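Local coordinates for aminotransferase class-III (Sphaerobacter thermophilus DSM 20745, PDB 6K8H), which belongs to the class-III aminotransferase family of pyridoxal-phosphate-dependent enzymes and assembles with a second copy of itself, at residues D66-Y71 against G410-P415; M99-E104 against A320-M325. One frame throughout, in Å; residues are numbered along the deposited sequence.

Contact 1 (D66-Y71 against G410-P415); sequences DFVNNY and GIFITP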
loop_
_atom_site.group_PDB
_atom_site.type_symbol
_atom_site.label_atom_id
_atom_site.label_comp_id
_atom_site.label_asym_id
_atom_site.label_seq_id
_atom_site.Cartn_x
_atom_site.Cartn_y
_atom_site.Cartn_z
ATOM N N ASP B 66 -15.819 15.164 -14.639
ATOM C CA ASP B 66 -15.058 13.984 -14.222
ATOM C C ASP B 66 -16.028 12.888 -13.789
ATOM O O ASP B 66 -16.652 12.991 -12.725
ATOM C CB ASP B 66 -14.092 14.330 -13.090
ATOM C CG ASP B 66 -13.079 13.224 -12.811
ATOM O OD1 ASP B 66 -13.333 12.059 -13.179
ATOM O OD2 ASP B 66 -12.013 13.513 -12.214
ATOM N N PHE B 67 -16.181 11.861 -14.630
ATOM C CA PHE B 67 -16.940 10.664 -14.293
ATOM C C PHE B 67 -16.037 9.470 -13.992
ATOM O O PHE B 67 -16.493 8.323 -14.041
ATOM C CB PHE B 67 -17.915 10.311 -15.410
ATOM C CG PHE B 67 -19.055 11.271 -15.531
ATOM C CD1 PHE B 67 -18.891 12.478 -16.190
ATOM C CD2 PHE B 67 -20.290 10.970 -14.986
ATOM C CE1 PHE B 67 -19.959 13.376 -16.316
ATOM C CE2 PHE B 67 -21.355 11.852 -15.096
ATOM C CZ PHE B 67 -21.188 13.056 -15.756
ATOM N N VAL B 68 -14.763 9.712 -13.697
ATOM C CA VAL B 68 -13.840 8.665 -13.269
ATOM C C VAL B 68 -13.515 8.799 -11.791
ATOM O O VAL B 68 -13.568 7.820 -11.050
ATOM C CB VAL B 68 -12.550 8.671 -14.118
ATOM C CG1 VAL B 68 -11.646 7.494 -13.731
ATOM C CG2 VAL B 68 -12.880 8.654 -15.601
ATOM N N ASN B 69 -13.167 10.014 -11.351
ATOM C CA ASN B 69 -12.948 10.324 -9.938
ATOM C C ASN B 69 -11.956 9.358 -9.299
ATOM O O ASN B 69 -12.227 8.730 -8.270
ATOM C CB ASN B 69 -14.274 10.339 -9.188
ATOM C CG ASN B 69 -15.250 11.313 -9.794
ATOM O OD1 ASN B 69 -16.234 10.919 -10.436
ATOM N ND2 ASN B 69 -14.977 12.601 -9.614
ATOM N N ASN B 70 -10.793 9.248 -9.937
ATOM C CA ASN B 70 -9.729 8.339 -9.511
ATOM C C ASN B 70 -10.281 6.930 -9.296
ATOM O O ASN B 70 -10.079 6.296 -8.257
ATOM C CB ASN B 70 -9.019 8.852 -8.263
ATOM C CG ASN B 70 -7.593 8.356 -8.187
ATOM O OD1 ASN B 70 -6.982 8.111 -9.221
ATOM N ND2 ASN B 70 -7.064 8.188 -6.978
ATOM N N TYR B 71 -11.008 6.453 -10.307
ATOM C CA TYR B 71 -11.603 5.121 -10.316
ATOM C C TYR B 71 -12.492 4.898 -9.091
ATOM O O TYR B 71 -12.386 3.895 -8.388
ATOM C CB TYR B 71 -10.519 4.050 -10.471
ATOM C CG TYR B 71 -10.092 4.008 -11.932
ATOM C CD1 TYR B 71 -9.120 4.876 -12.420
ATOM C CD2 TYR B 71 -10.739 3.180 -12.835
ATOM C CE1 TYR B 71 -8.769 4.877 -13.773
ATOM C CE2 TYR B 71 -10.392 3.161 -14.178
ATOM C CZ TYR B 71 -9.414 4.015 -14.646
ATOM O OH TYR B 71 -9.082 3.996 -15.986
ATOM N N GLY B 410 -15.844 17.415 -23.434
ATOM C CA GLY B 410 -15.983 17.803 -22.049
ATOM C C GLY B 410 -16.385 16.696 -21.102
ATOM O O GLY B 410 -16.861 16.990 -20.004
ATOM N N ILE B 411 -16.204 15.432 -21.482
ATOM C CA ILE B 411 -16.540 14.295 -20.626
ATOM C C ILE B 411 -15.311 13.402 -20.455
ATOM O O ILE B 411 -14.724 12.937 -21.439
ATOM C CB ILE B 411 -17.716 13.474 -21.189
ATOM C CG1 ILE B 411 -18.968 14.343 -21.378
ATOM C CG2 ILE B 411 -18.018 12.295 -20.262
ATOM C CD1 ILE B 411 -19.647 14.751 -20.082
ATOM N N PHE B 412 -14.944 13.146 -19.209
ATOM C CA PHE B 412 -13.845 12.255 -18.859
ATOM C C PHE B 412 -14.459 10.999 -18.252
ATOM O O PHE B 412 -15.026 11.052 -17.157
ATOM C CB PHE B 412 -12.887 12.950 -17.887
ATOM C CG PHE B 412 -11.748 12.088 -17.401
ATOM C CD1 PHE B 412 -11.005 11.311 -18.276
ATOM C CD2 PHE B 412 -11.402 12.094 -16.059
ATOM C CE1 PHE B 412 -9.949 10.521 -17.809
ATOM C CE2 PHE B 412 -10.361 11.318 -15.574
ATOM C CZ PHE B 412 -9.625 10.529 -16.459
ATOM N N ILE B 413 -14.362 9.877 -18.969
ATOM C CA ILE B 413 -14.872 8.591 -18.509
ATOM C C ILE B 413 -13.796 7.550 -18.807
ATOM O O ILE B 413 -12.861 7.806 -19.566
ATOM C CB ILE B 413 -16.228 8.214 -19.166
ATOM C CG1 ILE B 413 -16.943 7.113 -18.364
ATOM C CG2 ILE B 413 -16.032 7.848 -20.639
ATOM C CD1 ILE B 413 -18.436 7.024 -18.629
ATOM N N THR B 414 -13.900 6.381 -18.165
ATOM C CA THR B 414 -12.914 5.342 -18.430
ATOM C C THR B 414 -13.029 4.838 -19.867
ATOM O O THR B 414 -14.092 4.934 -20.492
ATOM C CB THR B 414 -13.063 4.157 -17.475
ATOM O OG1 THR B 414 -14.306 3.484 -17.713
ATOM C CG2 THR B 414 -12.966 4.609 -16.020
ATOM N N PRO B 415 -11.951 4.267 -20.403
ATOM C CA PRO B 415 -12.030 3.695 -21.758
ATOM C C PRO B 415 -13.120 2.648 -21.921
ATOM O O PRO B 415 -13.644 2.494 -23.028
ATOM C CB PRO B 415 -10.638 3.091 -21.959
ATOM C CG PRO B 415 -9.746 3.935 -21.091
ATOM C CD PRO B 415 -10.568 4.291 -19.882
#

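Contact 2 (M99-E104 against A320-M325); sequences MPTEHE and ANPVTM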
loop_
_atom_site.group_PDB
_atom_site.type_symbol
_atom_site.label_atom_id
_atom_site.label_comp_id
_atom_site.label_asym_id
_atom_site.label_seq_id
_atom_site.Cartn_x
_atom_site.Cartn_y
_atom_site.Cartn_z
ATOM N N MET B 99 2.498 5.910 17.557
ATOM C CA MET B 99 1.507 5.502 18.537
ATOM C C MET B 99 0.157 5.490 17.840
ATOM O O MET B 99 -0.029 6.218 16.857
ATOM C CB MET B 99 1.441 6.466 19.729
ATOM C CG MET B 99 2.738 6.704 20.470
ATOM S SD MET B 99 2.490 7.992 21.722
ATOM C CE MET B 99 4.166 8.160 22.364
ATOM N N PRO B 100 -0.798 4.684 18.312
ATOM C CA PRO B 100 -2.174 4.799 17.800
ATOM C C PRO B 100 -2.768 6.156 18.160
ATOM O O PRO B 100 -2.277 6.860 19.043
ATOM C CB PRO B 100 -2.917 3.655 18.508
ATOM C CG PRO B 100 -2.116 3.451 19.808
ATOM C CD PRO B 100 -0.684 3.658 19.370
ATOM N N THR B 101 -3.841 6.513 17.459
ATOM C CA THR B 101 -4.534 7.791 17.736
ATOM C C THR B 101 -6.040 7.542 17.772
ATOM O O THR B 101 -6.495 6.537 17.213
ATOM C CB THR B 101 -4.235 8.872 16.690
ATOM O OG1 THR B 101 -5.105 8.705 15.573
ATOM C CG2 THR B 101 -2.788 8.902 16.255
ATOM N N GLU B 102 -6.760 8.427 18.445
ATOM C CA GLU B 102 -8.213 8.331 18.519
ATOM C C GLU B 102 -8.863 8.352 17.134
ATOM O O GLU B 102 -9.986 7.859 16.978
ATOM C CB GLU B 102 -8.744 9.475 19.384
ATOM C CG GLU B 102 -10.256 9.472 19.619
ATOM C CD GLU B 102 -10.686 10.559 20.592
ATOM O OE1 GLU B 102 -9.794 11.235 21.156
ATOM O OE2 GLU B 102 -11.911 10.730 20.799
ATOM N N HIS B 103 -8.182 8.914 16.125
ATOM C CA HIS B 103 -8.789 9.046 14.800
ATOM C C HIS B 103 -9.091 7.685 14.177
ATOM O O HIS B 103 -10.133 7.506 13.524
ATOM C CB HIS B 103 -7.866 9.869 13.891
ATOM C CG HIS B 103 -7.452 11.184 14.478
ATOM N ND1 HIS B 103 -8.301 12.269 14.549
ATOM C CD2 HIS B 103 -6.279 11.589 15.020
ATOM C CE1 HIS B 103 -7.667 13.287 15.103
ATOM N NE2 HIS B 103 -6.439 12.901 15.402
ATOM N N GLU B 104 -8.193 6.722 14.401
ATOM C CA GLU B 104 -8.398 5.344 13.880
ATOM C C GLU B 104 -9.651 4.764 14.549
ATOM O O GLU B 104 -10.425 4.101 13.878
ATOM C CB GLU B 104 -7.153 4.479 14.092
ATOM C CG GLU B 104 -6.873 4.116 15.532
ATOM C CD GLU B 104 -5.505 3.490 15.776
ATOM O OE1 GLU B 104 -4.512 4.043 15.278
ATOM O OE2 GLU B 104 -5.450 2.455 16.460
ATOM N N ALA B 320 -3.435 3.698 9.296
ATOM C CA ALA B 320 -4.260 4.512 10.189
ATOM C C ALA B 320 -3.599 5.854 10.513
ATOM O O ALA B 320 -3.810 6.415 11.588
ATOM C CB ALA B 320 -4.605 3.753 11.477
ATOM N N ASN B 321 -2.814 6.395 9.583
ATOM C CA ASN B 321 -2.262 7.719 9.806
ATOM C C ASN B 321 -3.410 8.718 9.961
ATOM O O ASN B 321 -4.485 8.538 9.380
ATOM C CB ASN B 321 -1.333 8.121 8.666
ATOM C CG ASN B 321 -2.085 8.467 7.398
ATOM O OD1 ASN B 321 -2.534 9.600 7.225
ATOM N ND2 ASN B 321 -2.232 7.490 6.506
ATOM N N PRO B 322 -3.239 9.738 10.801
ATOM C CA PRO B 322 -4.383 10.612 11.118
ATOM C C PRO B 322 -4.906 11.406 9.932
ATOM O O PRO B 322 -6.092 11.746 9.912
ATOM C CB PRO B 322 -3.824 11.533 12.210
ATOM C CG PRO B 322 -2.734 10.713 12.855
ATOM C CD PRO B 322 -2.112 9.934 11.724
ATOM N N VAL B 323 -4.088 11.724 8.937
ATOM C CA VAL B 323 -4.635 12.451 7.800
ATOM C C VAL B 323 -5.671 11.598 7.077
ATOM O O VAL B 323 -6.804 12.036 6.851
ATOM C CB VAL B 323 -3.519 12.926 6.860
ATOM C CG1 VAL B 323 -4.136 13.529 5.616
ATOM C CG2 VAL B 323 -2.661 13.950 7.584
ATOM N N THR B 324 -5.297 10.374 6.696
ATOM C CA THR B 324 -6.251 9.479 6.045
ATOM C C THR B 324 -7.462 9.211 6.930
ATOM O O THR B 324 -8.596 9.170 6.440
ATOM C CB THR B 324 -5.574 8.162 5.675
ATOM O OG1 THR B 324 -4.486 8.415 4.785
ATOM C CG2 THR B 324 -6.581 7.184 5.011
ATOM N N MET B 325 -7.252 9.059 8.242
ATOM C CA MET B 325 -8.374 8.747 9.128
ATOM C C MET B 325 -9.356 9.908 9.209
ATOM O O MET B 325 -10.571 9.701 9.164
ATOM C CB MET B 325 -7.861 8.379 10.522
ATOM C CG MET B 325 -7.018 7.108 10.547
ATOM S SD MET B 325 -7.902 5.589 10.105
ATOM C CE MET B 325 -7.587 5.488 8.333
HETATM O O HOH W 1 -3.778 6.422 14.214
HETATM O O HOH W 2 -11.030 9.643 12.044
#

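Contact 1 (D66-Y71 against G410-P415)
Asp-66 and Phe-412 form a parallel beta bridge where strand 411-412 joins strand 63-66 at one side of a small mixed sheet. Their CA atoms are 5.1 Å apart and both side chains lie on one face of the sheet. The bond between the two segments is Phe-67 N to Phe-412 O, 2.9 Å with an N-H...O angle of 151°. That oxygen lies at the edge of the Phe-67 ring, whose CE1 meets Ile-411 CD1 obliquely at 4.0 Å. With CG anti to its backbone N (chi1 -168°), Asp-66 sets CG at the edge of the Phe-412 ring. Asp-66 OD1 accepts from Val-68 N at 2.8 Å, nearly along its C-O axis, and from Asn-69 N at 2.7 Å, from above the carboxylate plane; OD2 is hydrogen-bonded to His-78 NE2. Val-68 CG2 sits over one face, 3.7 Å from the Phe-412 ring centroid, a CH-pi contact. Val-68 CG1 touches a face of the Tyr-71 ring toward the rim. Thr-414 CG2 approaches Tyr-71 CE2 to 3.5 Å, while the threonine hydroxyl is hydrogen-bonded to Phe-418 O. Ala-98 and Met-99 of the second subunit pack against this cluster. A parallel end strand thus meets an Asx turn leading into a short, weakly bonded turn with left-handed backbone angles (phi and psi near 50°), whose Tyr-71 side chain lies about 6 Å from the bound (5-hydroxy-4,6-dimethylpyridin-3-yl)methyl dihydrogen phosphate.

Contact 2 (M99-E104 against A320-M325)
One water bridges the two segments by meeting three oxygens: Ala-320 O at 2.6 Å, Glu-104 OE1 at 2.7 Å and Thr-101 OG1 at 3.0 Å. It joins the loop end before helix 322-334 to the first turn of helix 102-114. That turn carries a capping box: Thr-101 OG1 accepts from His-103 N, 3.1 Å away with an N-H...O angle of 137°, and Glu-104 OE1 accepts weakly from Thr-101 N at 3.4 Å. In Glu-104, chi1 (70°) sets CG between the backbone N and the carbonyl carbon, and an extended chi2 carries CD on from there. The other helix has its own N-cap in Asn-321, whose OD1 takes Thr-324 N. Direct contact across the segments is largely apolar. Glu-104 CB meets Ala-320 CB at 3.7 Å, and His-103 CB meets Met-325 CB, likewise 3.7 Å apart. Met-325 SD reaches Glu-104 CA. The His-103 and Pro-322 side chains cross at about a right angle, His-103 CD2 lying 3.7 Å from Pro-322 CB, while Thr-101 CG2 touches CG of the same proline. A second water bonds His-103 O and, weakly, Met-325 O. Thr-35 of the second subunit packs on both Glu-104 and Ala-320. Chemically, apolar groups and a thioether make the direct contacts while water carries the polar link, and the nearby helix N terminus would be expected to stabilise a negative charge on Glu-104.

How the contacts relate
From the N terminus the chain passes through 66-71, then 99-104, before contact 2 closes the inner loop at 320-325 and contact 1 the outer one at 410-415; the contacts nest and do not cross. All strands of the seven-stranded sheet, 120-124 through 291-295, fall within the inner loop. Contact 2 joins the starts of helices 102-114 and 322-334, whereas contact 1 adds the late strand 411-412 to strands 48-52, 55-58 and 63-66. Within one chain their centres are 30 Å apart and their nearest atoms about 12 Å. Both contacts reach the second subunit, and the chain just before helix 102-114 of that subunit lies against contact 1.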